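Local coordinates for 450aa long hypothetical fmu protein (Pyrococcus horikoshii, PDB 2YXL), which probably methylates cytosine at carbon 5 in RNA, using S-adenosyl-L-methionine as methyl donor, as an archaeal member of the RsmB/NOP family, at residues I81-L86 with P124-Y129; G65-V70 with V92-A97; R16-A21 with T54-D59; L49-T54 with K225-F230. All coordinates share one frame; numbering follows the deposited sequence.

Contact 1 (I81-L86 with P124-Y129)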
# COMPACT_ATOMS: atom_id res chain seq x y z
N ILE A 81 -19.79 9.18 12.23
CA ILE A 81 -20.48 8.90 13.51
C ILE A 81 -21.50 7.77 13.40
O ILE A 81 -22.06 7.33 14.41
CB ILE A 81 -21.18 10.16 14.12
CG1 ILE A 81 -22.34 10.63 13.25
CG2 ILE A 81 -20.16 11.27 14.41
CD1 ILE A 81 -23.39 11.44 14.00
N LEU A 82 -21.74 7.30 12.18
CA LEU A 82 -22.70 6.25 11.89
C LEU A 82 -22.09 4.86 12.07
O LEU A 82 -20.87 4.70 12.08
CB LEU A 82 -23.21 6.42 10.46
CG LEU A 82 -24.49 7.19 10.10
CD1 LEU A 82 -24.91 8.27 11.08
CD2 LEU A 82 -24.37 7.76 8.69
N ASP A 83 -22.96 3.86 12.21
CA ASP A 83 -22.60 2.44 12.22
C ASP A 83 -21.78 2.07 10.97
O ASP A 83 -22.08 2.55 9.87
CB ASP A 83 -23.88 1.60 12.32
CG ASP A 83 -23.65 0.13 11.99
OD1 ASP A 83 -23.65 -0.21 10.78
OD2 ASP A 83 -23.51 -0.69 12.93
N PRO A 84 -20.75 1.19 11.13
CA PRO A 84 -19.82 0.84 10.05
C PRO A 84 -20.47 0.21 8.82
O PRO A 84 -20.02 0.45 7.69
CB PRO A 84 -18.88 -0.18 10.70
CG PRO A 84 -19.05 -0.01 12.15
CD PRO A 84 -20.44 0.47 12.38
N TRP A 85 -21.51 -0.60 9.02
CA TRP A 85 -22.21 -1.25 7.91
C TRP A 85 -23.05 -0.24 7.14
O TRP A 85 -23.11 -0.28 5.91
CB TRP A 85 -23.05 -2.44 8.38
CG TRP A 85 -22.20 -3.58 8.86
CD1 TRP A 85 -21.86 -3.86 10.15
CD2 TRP A 85 -21.53 -4.55 8.05
NE1 TRP A 85 -21.04 -4.96 10.20
CE2 TRP A 85 -20.82 -5.40 8.92
CE3 TRP A 85 -21.46 -4.79 6.67
CZ2 TRP A 85 -20.06 -6.48 8.46
CZ3 TRP A 85 -20.70 -5.86 6.21
CH2 TRP A 85 -20.01 -6.69 7.11
N LEU A 86 -23.69 0.66 7.88
CA LEU A 86 -24.45 1.75 7.28
C LEU A 86 -23.54 2.65 6.45
O LEU A 86 -23.82 2.91 5.28
CB LEU A 86 -25.19 2.56 8.34
CG LEU A 86 -26.12 3.68 7.86
CD1 LEU A 86 -27.20 3.17 6.89
CD2 LEU A 86 -26.76 4.37 9.05
N PRO A 124 -32.48 -4.47 12.38
CA PRO A 124 -33.47 -4.03 11.38
C PRO A 124 -33.59 -2.50 11.19
O PRO A 124 -33.82 -2.05 10.06
CB PRO A 124 -34.78 -4.61 11.92
CG PRO A 124 -34.36 -5.85 12.60
CD PRO A 124 -33.04 -5.52 13.25
N TYR A 125 -33.44 -1.73 12.26
CA TYR A 125 -33.56 -0.27 12.18
C TYR A 125 -32.54 0.40 11.26
O TYR A 125 -32.84 1.43 10.65
CB TYR A 125 -33.48 0.39 13.57
CG TYR A 125 -34.66 0.17 14.49
CD1 TYR A 125 -35.86 -0.38 14.02
CD2 TYR A 125 -34.58 0.53 15.84
CE1 TYR A 125 -36.94 -0.57 14.89
CE2 TYR A 125 -35.65 0.34 16.70
CZ TYR A 125 -36.83 -0.21 16.22
OH TYR A 125 -37.88 -0.40 17.08
N VAL A 126 -31.33 -0.15 11.16
CA VAL A 126 -30.31 0.44 10.29
C VAL A 126 -30.55 0.15 8.81
O VAL A 126 -30.30 1.02 7.96
CB VAL A 126 -28.82 0.18 10.77
CG1 VAL A 126 -28.76 -0.55 12.11
CG2 VAL A 126 -27.97 -0.50 9.71
N GLY A 127 -31.05 -1.04 8.50
CA GLY A 127 -31.50 -1.37 7.15
C GLY A 127 -32.66 -0.49 6.72
O GLY A 127 -32.71 -0.04 5.58
N MET A 128 -33.58 -0.24 7.65
CA MET A 128 -34.73 0.63 7.41
C MET A 128 -34.29 2.06 7.12
O MET A 128 -34.77 2.68 6.17
CB MET A 128 -35.70 0.62 8.60
CG MET A 128 -36.59 -0.61 8.69
SD MET A 128 -37.55 -0.62 10.23
CE MET A 128 -38.31 -2.24 10.13
N TYR A 129 -33.37 2.57 7.93
CA TYR A 129 -32.82 3.91 7.77
C TYR A 129 -32.15 4.07 6.39
O TYR A 129 -32.33 5.09 5.73
CB TYR A 129 -31.84 4.22 8.90
CG TYR A 129 -31.19 5.58 8.84
CD1 TYR A 129 -31.88 6.72 9.26
CD2 TYR A 129 -29.89 5.73 8.40
CE1 TYR A 129 -31.29 7.98 9.20
CE2 TYR A 129 -29.28 6.98 8.34
CZ TYR A 129 -29.98 8.10 8.75
OH TYR A 129 -29.37 9.33 8.69
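V126 and Y129, one helical turn apart at the start of helix 124-138, meet L86 in the first turn of helix 84-99. V126 comes first. Its CA is 6.7 Å from L86 CA, the nearest pair of CA atoms here. V126 CG2 lies 4.4 Å from L86 CB, alongside the base of the leucine. The carbonyl of V126 also takes part: L86 CD1 is 3.9 Å from V126 O. Next in contact is Y129, whose side chain runs nearly perpendicular to that of L86. L86 CD2 approaches the ring obliquely, 3.5 Å from Y129 CD2. L86 holds CG anti to its backbone N (chi1 -176°), which carries both methyls across to the other helix. Cut back to an alanine, L86 loses both methyls, which is likely to open a gap beside V126 and let the Y129 ring shift. D83 fixes the start of this turn as its N-cap: L86 N donates to D83 OD1 at 3.0 Å, on the anti lone pair, while W85 N gives a weak bond to the same oxygen. Around this pair, helix 104-121 touches both V126 and W85 through I118, and R23 of helix 12-24 makes a cation-pi contact with W85.

Contact 2 (G65-V70 with V92-A97); sequences GLIDKV and VAVDIA
This is a nearly perpendicular helix-helix crossing in the all-helical N-terminal part of the chain, where I67 and V70 of helix 47-75 pack on V94 and D95 of helix 84-99. The two short segments run at 99° to each other, and their axes approach to 9.8 Å. I67 and V94 lie at the crossing point and have the nearest CA atoms. Their side chains lie alongside, pointing opposite ways, with I67 CG2 4.0 Å from V94 CG1. V94 CG1 also meets V70 CG1 at 3.8 Å, and this one methyl therefore fits between residues on successive turns of the facing helix. The first torsion of V94 (chi1 167°) sets CG1 anti to the backbone N and aims it there. The contact is buried. V94 is further covered by I71 of helix 47-75 and by I137 of helix 124-138, while V70 touches Y140 beyond that helix. D68 turns to another side of its helix and forms a salt bridge with R91. The second arm of I67 serves D95. I67 CD1 rests against the aliphatic start of that side chain, 3.8 Å from D95 CB, and reaches its carboxylate 3.6 Å from D95 OD2.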
# COMPACT_ATOMS: atom_id res chain seq x y z
N GLY A 65 -13.35 10.59 0.55
CA GLY A 65 -13.57 11.88 1.20
C GLY A 65 -14.62 12.73 0.52
O GLY A 65 -15.34 13.49 1.18
N LEU A 66 -14.72 12.60 -0.79
CA LEU A 66 -15.70 13.34 -1.57
C LEU A 66 -17.08 12.70 -1.43
O LEU A 66 -18.08 13.40 -1.28
CB LEU A 66 -15.26 13.43 -3.04
CG LEU A 66 -13.98 14.24 -3.30
CD1 LEU A 66 -13.37 13.91 -4.66
CD2 LEU A 66 -14.22 15.74 -3.17
N ILE A 67 -17.11 11.37 -1.48
CA ILE A 67 -18.33 10.60 -1.22
C ILE A 67 -18.92 10.95 0.16
O ILE A 67 -20.12 11.19 0.28
CB ILE A 67 -18.06 9.07 -1.37
CG1 ILE A 67 -17.89 8.71 -2.86
CG2 ILE A 67 -19.18 8.25 -0.74
CD1 ILE A 67 -17.30 7.33 -3.13
N ASP A 68 -18.05 11.01 1.17
CA ASP A 68 -18.46 11.35 2.54
C ASP A 68 -19.09 12.74 2.63
O ASP A 68 -20.10 12.91 3.31
CB ASP A 68 -17.28 11.23 3.51
CG ASP A 68 -16.87 9.78 3.77
OD1 ASP A 68 -17.56 8.84 3.31
OD2 ASP A 68 -15.84 9.57 4.45
N LYS A 69 -18.51 13.73 1.94
CA LYS A 69 -19.09 15.08 1.87
C LYS A 69 -20.50 15.08 1.28
O LYS A 69 -21.35 15.86 1.71
CB LYS A 69 -18.21 16.03 1.07
CG LYS A 69 -16.97 16.51 1.81
CD LYS A 69 -16.32 17.69 1.09
CE LYS A 69 -14.84 17.82 1.44
NZ LYS A 69 -14.60 18.02 2.90
N VAL A 70 -20.74 14.21 0.30
CA VAL A 70 -22.07 14.05 -0.29
C VAL A 70 -23.03 13.42 0.72
O VAL A 70 -24.16 13.89 0.88
CB VAL A 70 -22.03 13.20 -1.60
CG1 VAL A 70 -23.45 12.82 -2.05
CG2 VAL A 70 -21.30 13.95 -2.71
N VAL A 92 -21.16 2.87 -0.93
CA VAL A 92 -21.42 2.04 -2.09
C VAL A 92 -22.54 2.63 -2.95
O VAL A 92 -22.40 2.75 -4.18
CB VAL A 92 -21.73 0.58 -1.67
CG1 VAL A 92 -22.35 -0.22 -2.81
CG2 VAL A 92 -20.47 -0.11 -1.14
N ALA A 93 -23.64 3.01 -2.30
CA ALA A 93 -24.81 3.54 -3.00
C ALA A 93 -24.55 4.89 -3.67
O ALA A 93 -24.96 5.11 -4.81
CB ALA A 93 -26.01 3.63 -2.06
N VAL A 94 -23.87 5.79 -2.96
CA VAL A 94 -23.53 7.11 -3.48
C VAL A 94 -22.59 7.01 -4.69
O VAL A 94 -22.78 7.69 -5.69
CB VAL A 94 -22.94 8.05 -2.38
CG1 VAL A 94 -22.30 9.30 -2.99
CG2 VAL A 94 -24.03 8.43 -1.38
N ASP A 95 -21.60 6.13 -4.58
CA ASP A 95 -20.66 5.90 -5.68
C ASP A 95 -21.33 5.31 -6.92
O ASP A 95 -21.04 5.72 -8.05
CB ASP A 95 -19.52 4.99 -5.22
CG ASP A 95 -18.40 4.91 -6.22
OD1 ASP A 95 -18.20 3.82 -6.81
OD2 ASP A 95 -17.73 5.93 -6.44
N ILE A 96 -22.22 4.35 -6.70
CA ILE A 96 -22.93 3.70 -7.79
C ILE A 96 -23.90 4.68 -8.47
O ILE A 96 -23.96 4.75 -9.70
CB ILE A 96 -23.62 2.39 -7.33
CG1 ILE A 96 -22.58 1.27 -7.23
CG2 ILE A 96 -24.72 1.98 -8.30
CD1 ILE A 96 -23.06 -0.00 -6.56
N ALA A 97 -24.61 5.47 -7.66
CA ALA A 97 -25.58 6.44 -8.18
C ALA A 97 -24.93 7.60 -8.93
O ALA A 97 -25.45 8.04 -9.96
CB ALA A 97 -26.46 6.97 -7.05

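Contact 3 (R16-A21 with T54-D59)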
# COMPACT_ATOMS: atom_id res chain seq x y z
N ARG A 16 -23.81 -7.43 -1.81
CA ARG A 16 -23.34 -7.76 -0.47
C ARG A 16 -21.82 -7.80 -0.42
O ARG A 16 -21.22 -7.55 0.63
CB ARG A 16 -23.93 -9.09 0.00
CG ARG A 16 -25.45 -9.09 0.17
CD ARG A 16 -25.95 -10.39 0.76
NE ARG A 16 -25.83 -11.50 -0.18
CZ ARG A 16 -26.84 -11.99 -0.90
NH1 ARG A 16 -28.07 -11.50 -0.78
NH2 ARG A 16 -26.61 -12.99 -1.74
N ALA A 17 -21.21 -8.10 -1.56
CA ALA A 17 -19.76 -8.23 -1.67
C ALA A 17 -18.99 -6.91 -1.49
O ALA A 17 -18.07 -6.86 -0.67
CB ALA A 17 -19.37 -8.90 -3.00
N ILE A 18 -19.35 -5.87 -2.24
CA ILE A 18 -18.63 -4.59 -2.12
C ILE A 18 -18.91 -3.91 -0.79
O ILE A 18 -18.02 -3.26 -0.24
CB ILE A 18 -18.93 -3.54 -3.24
CG1 ILE A 18 -20.02 -4.01 -4.19
CG2 ILE A 18 -17.63 -3.11 -3.94
CD1 ILE A 18 -21.39 -3.55 -3.77
N ILE A 19 -20.13 -4.05 -0.29
CA ILE A 19 -20.48 -3.50 1.02
C ILE A 19 -19.57 -4.10 2.09
O ILE A 19 -18.96 -3.36 2.87
CB ILE A 19 -21.98 -3.70 1.39
CG1 ILE A 19 -22.87 -2.90 0.44
CG2 ILE A 19 -22.24 -3.29 2.85
CD1 ILE A 19 -24.35 -3.22 0.53
N GLU A 20 -19.45 -5.43 2.10
CA GLU A 20 -18.57 -6.11 3.04
C GLU A 20 -17.09 -5.75 2.81
O GLU A 20 -16.33 -5.61 3.77
CB GLU A 20 -18.80 -7.63 3.04
CG GLU A 20 -17.88 -8.41 3.98
CD GLU A 20 -18.60 -9.43 4.86
OE1 GLU A 20 -18.05 -9.77 5.93
OE2 GLU A 20 -19.71 -9.89 4.50
N ALA A 21 -16.70 -5.59 1.55
CA ALA A 21 -15.32 -5.22 1.22
C ALA A 21 -14.99 -3.81 1.69
O ALA A 21 -13.90 -3.56 2.22
CB ALA A 21 -15.06 -5.36 -0.28
N THR A 54 -14.26 -4.90 -8.29
CA THR A 54 -12.91 -4.41 -7.97
C THR A 54 -12.75 -2.96 -8.41
O THR A 54 -12.22 -2.13 -7.67
CB THR A 54 -11.82 -5.30 -8.61
OG1 THR A 54 -11.88 -6.62 -8.05
CG2 THR A 54 -10.42 -4.73 -8.38
N MET A 55 -13.23 -2.66 -9.62
CA MET A 55 -13.23 -1.30 -10.15
C MET A 55 -14.02 -0.35 -9.23
O MET A 55 -13.55 0.75 -8.92
CB MET A 55 -13.78 -1.29 -11.58
CG MET A 55 -13.87 0.08 -12.25
SD MET A 55 -15.36 1.01 -11.80
CE MET A 55 -16.63 0.12 -12.70
N ILE A 56 -15.20 -0.78 -8.79
CA ILE A 56 -16.04 0.00 -7.88
C ILE A 56 -15.34 0.19 -6.52
O ILE A 56 -15.33 1.29 -5.97
CB ILE A 56 -17.46 -0.62 -7.71
CG1 ILE A 56 -18.23 -0.54 -9.03
CG2 ILE A 56 -18.24 0.07 -6.58
CD1 ILE A 56 -19.56 -1.28 -9.03
N PHE A 57 -14.75 -0.89 -6.02
CA PHE A 57 -13.99 -0.88 -4.77
C PHE A 57 -12.96 0.24 -4.75
O PHE A 57 -12.96 1.07 -3.83
CB PHE A 57 -13.32 -2.25 -4.55
CG PHE A 57 -12.52 -2.34 -3.29
CD1 PHE A 57 -11.14 -2.12 -3.30
CD2 PHE A 57 -13.13 -2.67 -2.08
CE1 PHE A 57 -10.39 -2.21 -2.13
CE2 PHE A 57 -12.39 -2.76 -0.90
CZ PHE A 57 -11.01 -2.54 -0.93
N TYR A 58 -12.10 0.28 -5.76
CA TYR A 58 -11.06 1.31 -5.85
C TYR A 58 -11.60 2.71 -6.16
O TYR A 58 -10.99 3.71 -5.78
CB TYR A 58 -9.96 0.92 -6.84
CG TYR A 58 -9.06 -0.19 -6.35
CD1 TYR A 58 -8.99 -1.40 -7.03
CD2 TYR A 58 -8.30 -0.03 -5.19
CE1 TYR A 58 -8.17 -2.43 -6.57
CE2 TYR A 58 -7.48 -1.05 -4.72
CZ TYR A 58 -7.41 -2.25 -5.42
OH TYR A 58 -6.60 -3.26 -4.97
N ASP A 59 -12.73 2.78 -6.86
CA ASP A 59 -13.39 4.05 -7.12
C ASP A 59 -13.88 4.68 -5.81
O ASP A 59 -13.76 5.89 -5.61
CB ASP A 59 -14.55 3.87 -8.10
CG ASP A 59 -14.99 5.17 -8.73
OD1 ASP A 59 -14.15 5.86 -9.34
OD2 ASP A 59 -16.19 5.49 -8.65
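A21 and F57 form the closer half of this buried contact between helix 12-24 and helix 47-75; I18 and I56 form the looser half. The segments run in roughly the same direction, at 34°, with their axes 10.2 Å apart at the closest point. On the close side, the phenyl ring of F57 lies against A21. A21 CB touches two neighbouring ring carbons and is 3.8 Å from F57 CD2. The backbone carbonyl of A21 comes to the rim of the same ring: A21 O is 3.6 Å from F57 CE2, near the ring plane. The ring reaches helix 12-24 because chi1 of F57 is -180°, with CG opposite the backbone N. Its far edge looks back at its own helix, where F57 CD1 stands 3.9 Å above the centre of the Y58 ring. The looser half rests on one methyl, I18 CG2. It is 4.2 Å from I56 CG2, and the two side chains cross at a slant. The same I18 CG2 lies 4.4 Å from F57 CB. T54, on the partly exposed side of the helix, points away from helix 12-24 and packs on F39. Helix 32-41 borders the close half, with A38 on A21 and K35 on F57. Helix 84-99 borders the looser half, placing V92 on I18 and D95 on I56.

Contact 4 (L49-T54 with K225-F230)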
# COMPACT_ATOMS: atom_id res chain seq x y z
N LEU A 49 -17.63 -10.16 -12.94
CA LEU A 49 -18.12 -9.56 -11.71
C LEU A 49 -16.96 -9.13 -10.82
O LEU A 49 -16.98 -8.04 -10.25
CB LEU A 49 -19.05 -10.53 -10.96
CG LEU A 49 -19.77 -9.98 -9.72
CD1 LEU A 49 -20.70 -8.84 -10.08
CD2 LEU A 49 -20.53 -11.09 -9.00
N ASN A 50 -15.95 -9.99 -10.72
CA ASN A 50 -14.73 -9.69 -9.96
C ASN A 50 -14.10 -8.38 -10.41
O ASN A 50 -13.69 -7.57 -9.59
CB ASN A 50 -13.73 -10.84 -10.08
CG ASN A 50 -12.71 -10.86 -8.94
OD1 ASN A 50 -11.90 -9.95 -8.80
ND2 ASN A 50 -12.76 -11.92 -8.14
N ARG A 51 -14.04 -8.19 -11.73
CA ARG A 51 -13.49 -6.98 -12.34
C ARG A 51 -14.33 -5.74 -12.01
O ARG A 51 -13.80 -4.75 -11.51
CB ARG A 51 -13.37 -7.17 -13.86
CG ARG A 51 -12.64 -6.05 -14.58
CD ARG A 51 -12.43 -6.37 -16.06
NE ARG A 51 -11.48 -7.47 -16.27
CZ ARG A 51 -11.80 -8.67 -16.73
NH1 ARG A 51 -13.06 -8.96 -17.06
NH2 ARG A 51 -10.86 -9.59 -16.88
N VAL A 52 -15.63 -5.83 -12.29
CA VAL A 52 -16.57 -4.73 -12.05
C VAL A 52 -16.58 -4.28 -10.57
O VAL A 52 -16.51 -3.08 -10.28
CB VAL A 52 -18.00 -5.10 -12.54
CG1 VAL A 52 -19.06 -4.20 -11.93
CG2 VAL A 52 -18.07 -5.05 -14.06
N LEU A 53 -16.66 -5.24 -9.66
CA LEU A 53 -16.69 -4.95 -8.23
C LEU A 53 -15.36 -4.42 -7.71
O LEU A 53 -15.34 -3.58 -6.82
CB LEU A 53 -17.14 -6.17 -7.43
CG LEU A 53 -18.55 -6.73 -7.65
CD1 LEU A 53 -18.81 -7.84 -6.65
CD2 LEU A 53 -19.63 -5.66 -7.55
N THR A 54 -14.26 -4.90 -8.29
CA THR A 54 -12.91 -4.41 -7.97
C THR A 54 -12.75 -2.96 -8.41
O THR A 54 -12.22 -2.13 -7.67
CB THR A 54 -11.82 -5.30 -8.61
OG1 THR A 54 -11.88 -6.62 -8.05
CG2 THR A 54 -10.42 -4.73 -8.38
N LYS A 225 -1.60 -8.67 -14.78
CA LYS A 225 -2.90 -8.03 -14.88
C LYS A 225 -3.93 -8.83 -14.09
O LYS A 225 -4.21 -9.99 -14.41
CB LYS A 225 -3.32 -7.90 -16.35
CG LYS A 225 -4.42 -6.87 -16.61
CD LYS A 225 -4.65 -6.68 -18.10
CE LYS A 225 -5.30 -5.34 -18.42
NZ LYS A 225 -6.76 -5.31 -18.10
N GLY A 226 -4.49 -8.21 -13.05
CA GLY A 226 -5.50 -8.83 -12.21
C GLY A 226 -6.79 -9.15 -12.96
O GLY A 226 -6.94 -8.75 -14.12
N PRO A 227 -7.73 -9.86 -12.31
CA PRO A 227 -7.61 -10.36 -10.94
C PRO A 227 -6.82 -11.67 -10.86
O PRO A 227 -6.86 -12.48 -11.78
CB PRO A 227 -9.06 -10.59 -10.53
CG PRO A 227 -9.77 -10.89 -11.80
CD PRO A 227 -9.03 -10.22 -12.92
N TYR A 228 -6.10 -11.84 -9.75
CA TYR A 228 -5.29 -13.03 -9.53
C TYR A 228 -5.45 -13.55 -8.11
O TYR A 228 -5.15 -12.85 -7.14
CB TYR A 228 -3.82 -12.73 -9.83
CG TYR A 228 -2.91 -13.93 -9.79
CD1 TYR A 228 -2.84 -14.81 -10.87
CD2 TYR A 228 -2.11 -14.20 -8.68
CE1 TYR A 228 -2.00 -15.92 -10.85
CE2 TYR A 228 -1.27 -15.30 -8.64
CZ TYR A 228 -1.22 -16.16 -9.73
OH TYR A 228 -0.39 -17.26 -9.71
N ASN A 229 -5.92 -14.79 -8.00
CA ASN A 229 -6.13 -15.43 -6.71
C ASN A 229 -4.85 -16.06 -6.17
O ASN A 229 -4.34 -17.04 -6.73
CB ASN A 229 -7.25 -16.47 -6.81
CG ASN A 229 -7.80 -16.90 -5.45
OD1 ASN A 229 -8.71 -17.71 -5.38
ND2 ASN A 229 -7.24 -16.34 -4.38
N PHE A 230 -4.33 -15.49 -5.09
CA PHE A 230 -3.07 -15.93 -4.49
C PHE A 230 -3.19 -17.19 -3.62
O PHE A 230 -2.24 -17.97 -3.53
CB PHE A 230 -2.42 -14.80 -3.69
CG PHE A 230 -1.76 -13.74 -4.55
CD1 PHE A 230 -2.40 -12.52 -4.78
CD2 PHE A 230 -0.51 -13.96 -5.12
CE1 PHE A 230 -1.80 -11.54 -5.57
CE2 PHE A 230 0.09 -12.99 -5.91
CZ PHE A 230 -0.55 -11.78 -6.14
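P227, in the loop that follows strand 221-225 of the ferredoxin-like region, rests on N50 and R51 of helix 47-75. Here, at the surface, the N-terminal helices touch the ferredoxin-like region. N50 carries most of the touching. Its CB points toward the loop and is 4.3 Å from P227 CG. With CG anti to the backbone N (chi1 -158°), the amide overlaps the proline ring side by side, the two running in opposed senses. N50 CG is 4.0 Å from P227 CB. At the tip, N50 OD1 comes nearest, 3.4 Å from P227 CB, a van der Waals contact. N50 ND2 stays farther back, 4.6 Å from P227 CB. With an alanine in its place the amide is gone, and P227 would probably lose cover on the helix side, leaving the loop less firmly seated. R51 adds a looser touch, its NH2 4.4 Å from P227 CD. The peptide bond before P227 is cis, and K225 close by forms a salt bridge with E185. The backbone carbonyl of N50 is held within the helix. T54 N and T54 OG1 reach it from opposite faces of its plane, and T54 OG1 donates to N50 O at 2.6 Å.

Three of the four contacts use helix 47-75: contact 4 near its start, contact 3 next, contact 2 in its later half. Contact 1 shares helix 84-99 with contact 2. Contacts 3 and 4 are neighbours, with centres 11 Å apart, and share T54. Contacts 2 and 3 touch as well, centres 13 Å apart, through V92 and I18. Contacts 1 and 4 are farthest apart, at 28 Å between centres. Along the chain, contact 3 closes before contacts 1 and 2 open, and both of these are nested within the long loop closed by contact 4. Contacts 1 to 3 thus join four helices of the N-terminal bundle, and contact 4 ties it to the ferredoxin-like region.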